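Local structure of protoporphyrinogen oxidase (3LOV) at residues Ile55-Asp60 against Thr358-Ala362. The protein probably oxidises coproporphyrinogen III to coproporphyrin III with molecular oxygen, using FAD, in the coproporphyrin-dependent route to heme b. Sequence-based numbering, arbitrary orientation.
Sequences IERGPD and TVLRA. With FAD (flavin-adenine dinucleotide), chain B.
Arg361 pushes its guanidinium into the bend of the backbone at Glu56-Asp60 and brings its edge against the carbonyl of Gly58, with that of Glu56 set obliquely. With CG anti to the backbone N (chi1 -171°), the chain runs out extended from strand 357-364 and then bends about the CG-CD bond (chi3 79°), toward the loop carbonyls. NH1 meets Gly58 O at 2.7 Å in a nearly straight bond (163°), in the guanidinium plane and on a lone pair of the carbonyl. The same NH1 makes a weak, bent bond to Glu56 O at 2.8 Å, and NH2 adds a weak one to Gly58 O. The Asp60 carboxylate is felt through its charge alone, OD2 lying 4.2 Å from Arg361 NH2 and well out of the guanidinium plane; OD2 forms a salt bridge with Lys349 and accepts a hydrogen bond from Trp350 NE1. Two residues before Arg361, Val359 CG1 touches Ile55 CD1 at 4.1 Å, both side chains also packing on Thr314 of strand 307-318. A water accepts a bond from Asp60 N and a weak one from Arg361 NH2, and donates to FAD O4 at 2.8 Å, while Pro59 CA lies 3.4 Å from flavin N5. A leucine in place of Arg361 would probably leave the carbonyls of Glu56 and Gly58 without their charged donor and the water short of a partner, holding the loop less firmly. The contact thus joins the mixed sheet to the FAD-binding loop, and the arginine, a second-shell group with a weak water-mediated link to the isoalloxazine, may help polarise the O4 end of the flavin.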
ATOM      1  N   ILE A  55      10.317   5.968 -13.570  1.00 25.28           N
ATOM      2  CA  ILE A  55       9.495   4.759 -13.442  1.00 24.50           C
ATOM      3  C   ILE A  55       9.614   4.264 -12.009  1.00 23.58           C
ATOM      4  O   ILE A  55      10.721   4.039 -11.537  1.00 25.79           O
ATOM      5  CB  ILE A  55       9.971   3.693 -14.436  1.00 26.32           C
ATOM      6  CG1 ILE A  55       9.710   4.147 -15.880  1.00 26.39           C
ATOM      7  CG2 ILE A  55       9.270   2.350 -14.201  1.00 24.53           C
ATOM      8  CD1 ILE A  55      10.426   3.291 -16.929  1.00 17.37           C
ATOM      9  N   GLU A  56       8.481   4.106 -11.323  1.00 21.31           N
ATOM     10  CA  GLU A  56       8.495   3.703  -9.902  1.00 24.52           C
ATOM     11  C   GLU A  56       8.751   2.203  -9.742  1.00 23.25           C
ATOM     12  O   GLU A  56       8.200   1.403 -10.477  1.00 23.54           O
ATOM     13  CB  GLU A  56       7.192   4.117  -9.184  1.00 22.81           C
ATOM     14  CG  GLU A  56       6.923   5.636  -9.216  1.00 22.54           C
ATOM     15  CD  GLU A  56       7.946   6.442  -8.455  1.00 23.02           C
ATOM     16  OE1 GLU A  56       8.760   5.839  -7.727  1.00 22.24           O
ATOM     17  OE2 GLU A  56       7.921   7.697  -8.560  1.00 22.83           O
ATOM     18  N   ARG A  57       9.637   1.842  -8.823  1.00 21.82           N
ATOM     19  CA  ARG A  57       9.936   0.453  -8.549  1.00 24.04           C
ATOM     20  C   ARG A  57       9.051  -0.110  -7.472  1.00 22.52           C
ATOM     21  O   ARG A  57       8.803  -1.298  -7.458  1.00 27.09           O
ATOM     22  CB  ARG A  57      11.380   0.262  -8.127  1.00 21.29           C
ATOM     23  CG  ARG A  57      12.384   0.387  -9.270  1.00 32.86           C
ATOM     24  CD  ARG A  57      13.736   0.012  -8.699  1.00 27.36           C
ATOM     25  NE  ARG A  57      14.836   0.148  -9.620  1.00 36.82           N
ATOM     26  CZ  ARG A  57      15.534  -0.846 -10.140  1.00 34.89           C
ATOM     27  NH1 ARG A  57      15.218  -2.110  -9.899  1.00 37.76           N
ATOM     28  NH2 ARG A  57      16.548  -0.564 -10.938  1.00 36.84           N
ATOM     29  N   GLY A  58       8.612   0.740  -6.549  1.00 26.11           N
ATOM     30  CA  GLY A  58       7.680   0.362  -5.477  1.00 22.44           C
ATOM     31  C   GLY A  58       6.338   1.073  -5.592  1.00 20.81           C
ATOM     32  O   GLY A  58       5.691   1.012  -6.620  1.00 21.18           O
ATOM     33  N   PRO A  59       5.893   1.736  -4.529  1.00 17.02           N
ATOM     34  CA  PRO A  59       4.676   2.565  -4.650  1.00 20.81           C
ATOM     35  C   PRO A  59       4.798   3.569  -5.822  1.00 24.19           C
ATOM     36  O   PRO A  59       5.861   4.155  -6.027  1.00 25.84           O
ATOM     37  CB  PRO A  59       4.643   3.366  -3.345  1.00 19.94           C
ATOM     38  CG  PRO A  59       5.551   2.709  -2.409  1.00 19.31           C
ATOM     39  CD  PRO A  59       6.542   1.870  -3.224  1.00 16.59           C
ATOM     40  N   ASP A  60       3.752   3.752  -6.611  1.00 28.34           N
ATOM     41  CA  ASP A  60       3.857   4.737  -7.680  1.00 29.92           C
ATOM     42  C   ASP A  60       3.188   6.053  -7.327  1.00 27.81           C
ATOM     43  O   ASP A  60       3.437   7.066  -7.977  1.00 29.38           O
ATOM     44  CB  ASP A  60       3.400   4.161  -9.041  1.00 32.53           C
ATOM     45  CG  ASP A  60       1.891   4.075  -9.202  1.00 32.94           C
ATOM     46  OD1 ASP A  60       1.167   4.116  -8.195  1.00 24.67           O
ATOM     47  OD2 ASP A  60       1.442   3.981 -10.366  1.00 31.69           O
ATOM     48  N   THR A 358       6.260   2.951 -24.759  1.00 33.55           N
ATOM     49  CA  THR A 358       5.208   2.155 -24.204  1.00 32.09           C
ATOM     50  C   THR A 358       5.874   1.416 -23.064  1.00 32.67           C
ATOM     51  O   THR A 358       6.852   0.676 -23.270  1.00 31.83           O
ATOM     52  CB  THR A 358       4.651   1.189 -25.248  1.00 34.70           C
ATOM     53  OG1 THR A 358       4.031   1.955 -26.289  1.00 39.85           O
ATOM     54  CG2 THR A 358       3.612   0.245 -24.655  1.00 33.15           C
ATOM     55  N   VAL A 359       5.358   1.627 -21.851  1.00 30.60           N
ATOM     56  CA  VAL A 359       5.923   0.975 -20.676  1.00 28.72           C
ATOM     57  C   VAL A 359       4.846   0.247 -19.906  1.00 26.30           C
ATOM     58  O   VAL A 359       3.839   0.860 -19.512  1.00 22.96           O
ATOM     59  CB  VAL A 359       6.602   1.989 -19.782  1.00 27.81           C
ATOM     60  CG1 VAL A 359       7.257   1.290 -18.578  1.00 24.99           C
ATOM     61  CG2 VAL A 359       7.632   2.812 -20.614  1.00 27.93           C
ATOM     62  N   LEU A 360       5.076  -1.052 -19.696  1.00 25.04           N
ATOM     63  CA  LEU A 360       4.158  -1.903 -18.949  1.00 24.29           C
ATOM     64  C   LEU A 360       4.802  -2.257 -17.590  1.00 24.46           C
ATOM     65  O   LEU A 360       5.977  -2.599 -17.518  1.00 27.08           O
ATOM     66  CB  LEU A 360       3.769  -3.166 -19.752  1.00 23.82           C
ATOM     67  CG  LEU A 360       3.043  -3.021 -21.121  1.00 26.40           C
ATOM     68  CD1 LEU A 360       2.746  -4.394 -21.763  1.00 21.42           C
ATOM     69  CD2 LEU A 360       1.733  -2.237 -21.001  1.00 18.77           C
ATOM     70  N   ARG A 361       4.044  -2.133 -16.508  1.00 22.14           N
ATOM     71  CA  ARG A 361       4.517  -2.570 -15.166  1.00 22.91           C
ATOM     72  C   ARG A 361       3.572  -3.656 -14.649  1.00 21.99           C
ATOM     73  O   ARG A 361       2.412  -3.377 -14.382  1.00 23.84           O
ATOM     74  CB  ARG A 361       4.626  -1.422 -14.133  1.00 20.42           C
ATOM     75  CG  ARG A 361       5.335  -1.887 -12.811  1.00 22.87           C
ATOM     76  CD  ARG A 361       5.813  -0.791 -11.856  1.00 18.31           C
ATOM     77  NE  ARG A 361       4.739  -0.236 -11.052  1.00 23.82           N
ATOM     78  CZ  ARG A 361       4.864   0.222  -9.795  1.00 27.10           C
ATOM     79  NH1 ARG A 361       6.032   0.223  -9.153  1.00 23.97           N
ATOM     80  NH2 ARG A 361       3.798   0.679  -9.171  1.00 26.24           N
ATOM     81  N   ALA A 362       4.061  -4.892 -14.596  1.00 21.97           N
ATOM     82  CA  ALA A 362       3.299  -6.018 -14.062  1.00 22.88           C
ATOM     83  C   ALA A 362       3.668  -6.255 -12.589  1.00 23.49           C
ATOM     84  O   ALA A 362       4.790  -6.025 -12.171  1.00 23.46           O
ATOM     85  CB  ALA A 362       3.504  -7.283 -14.905  1.00 18.77           C
TER
HETATM   86  PA  FAD B 500       9.911   0.324   4.577  1.00 17.82           P
HETATM   87  O1A FAD B 500       9.780   1.123   3.325  1.00 18.79           O
HETATM   88  O2A FAD B 500       9.872  -1.155   4.487  1.00 15.01           O
HETATM   89  O5B FAD B 500      11.261   0.753   5.303  1.00 20.72           O
HETATM   90  C5B FAD B 500      11.844  -0.002   6.333  1.00 16.19           C
HETATM   91  C4B FAD B 500      13.297   0.466   6.485  1.00 16.20           C
HETATM   92  O4B FAD B 500      13.893  -0.109   7.650  1.00 15.61           O
HETATM   93  C3B FAD B 500      14.117   0.080   5.271  1.00 16.44           C
HETATM   94  O3B FAD B 500      14.908   1.159   4.806  1.00 14.25           O
HETATM   95  C2B FAD B 500      14.941  -1.066   5.826  1.00 17.01           C
HETATM   96  O2B FAD B 500      16.181  -1.187   5.225  1.00 15.72           O
HETATM   97  C1B FAD B 500      15.118  -0.677   7.278  1.00 17.25           C
HETATM   98  N9A FAD B 500      15.438  -1.779   8.199  1.00 17.90           N
HETATM   99  C8A FAD B 500      15.048  -3.100   8.220  1.00 21.99           C
HETATM  100  N7A FAD B 500      15.611  -3.732   9.281  1.00 16.36           N
HETATM  101  C5A FAD B 500      16.374  -2.813   9.947  1.00 19.04           C
HETATM  102  C6A FAD B 500      17.160  -2.860  11.100  1.00 21.65           C
HETATM  103  N6A FAD B 500      17.260  -3.972  11.823  1.00 16.43           N
HETATM  104  N1A FAD B 500      17.826  -1.721  11.523  1.00 16.90           N
HETATM  105  C2A FAD B 500      17.686  -0.536  10.842  1.00 18.13           C
HETATM  106  N3A FAD B 500      16.886  -0.485   9.715  1.00 17.02           N
HETATM  107  C4A FAD B 500      16.268  -1.599   9.273  1.00 20.86           C
HETATM  108  N1  FAD B 500       1.536   2.756  -0.686  1.00 22.22           N
HETATM  109  C2  FAD B 500       0.901   3.787  -1.321  1.00 22.51           C
HETATM  110  O2  FAD B 500       0.481   4.760  -0.680  1.00 15.26           O
HETATM  111  N3  FAD B 500       0.707   3.730  -2.678  1.00 19.80           N
HETATM  112  C4  FAD B 500       1.105   2.676  -3.418  1.00 23.54           C
HETATM  113  O4  FAD B 500       0.929   2.707  -4.621  1.00 24.44           O
HETATM  114  C4X FAD B 500       1.717   1.605  -2.801  1.00 22.14           C
HETATM  115  N5  FAD B 500       2.171   0.540  -3.562  1.00 18.13           N
HETATM  116  C5X FAD B 500       2.808  -0.520  -2.912  1.00 26.05           C
HETATM  117  C6  FAD B 500       3.241  -1.626  -3.651  1.00 25.58           C
HETATM  118  C7  FAD B 500       3.881  -2.700  -3.010  1.00 27.01           C
HETATM  119  C7M FAD B 500       4.351  -3.878  -3.810  1.00 27.99           C
HETATM  120  C8  FAD B 500       4.125  -2.657  -1.625  1.00 23.91           C
HETATM  121  C8M FAD B 500       4.801  -3.799  -0.888  1.00 23.18           C
HETATM  122  C9  FAD B 500       3.713  -1.555  -0.881  1.00 18.94           C
HETATM  123  C9A FAD B 500       3.045  -0.479  -1.509  1.00 17.41           C
HETATM  124  N10 FAD B 500       2.627   0.630  -0.763  1.00 16.08           N
HETATM  125  C10 FAD B 500       1.953   1.667  -1.420  1.00 21.87           C
HETATM  126  C1' FAD B 500       2.818   0.746   0.731  1.00 17.38           C
HETATM  127  C2' FAD B 500       4.099   1.572   1.003  1.00 19.51           C
HETATM  128  O2' FAD B 500       5.180   0.884   0.493  1.00 20.77           O
HETATM  129  C3' FAD B 500       4.346   1.834   2.495  1.00 16.92           C
HETATM  130  O3' FAD B 500       3.391   2.815   2.878  1.00 30.23           O
HETATM  131  C4' FAD B 500       5.744   2.396   2.860  1.00 19.29           C
HETATM  132  O4' FAD B 500       6.785   2.118   1.945  1.00 26.01           O
HETATM  133  C5' FAD B 500       6.234   1.844   4.185  1.00 22.86           C
HETATM  134  O5' FAD B 500       7.426   2.498   4.538  1.00 20.38           O
HETATM  135  P   FAD B 500       8.110   2.147   5.917  1.00 14.00           P
HETATM  136  O1P FAD B 500       7.107   1.918   7.017  1.00 15.72           O
HETATM  137  O2P FAD B 500       9.254   3.069   6.265  1.00 17.71           O
HETATM  138  O3P FAD B 500       8.771   0.674   5.652  1.00 13.66           O
HETATM  139  O   HOH W   1       2.120   0.981  -6.481  1.00 30.11           O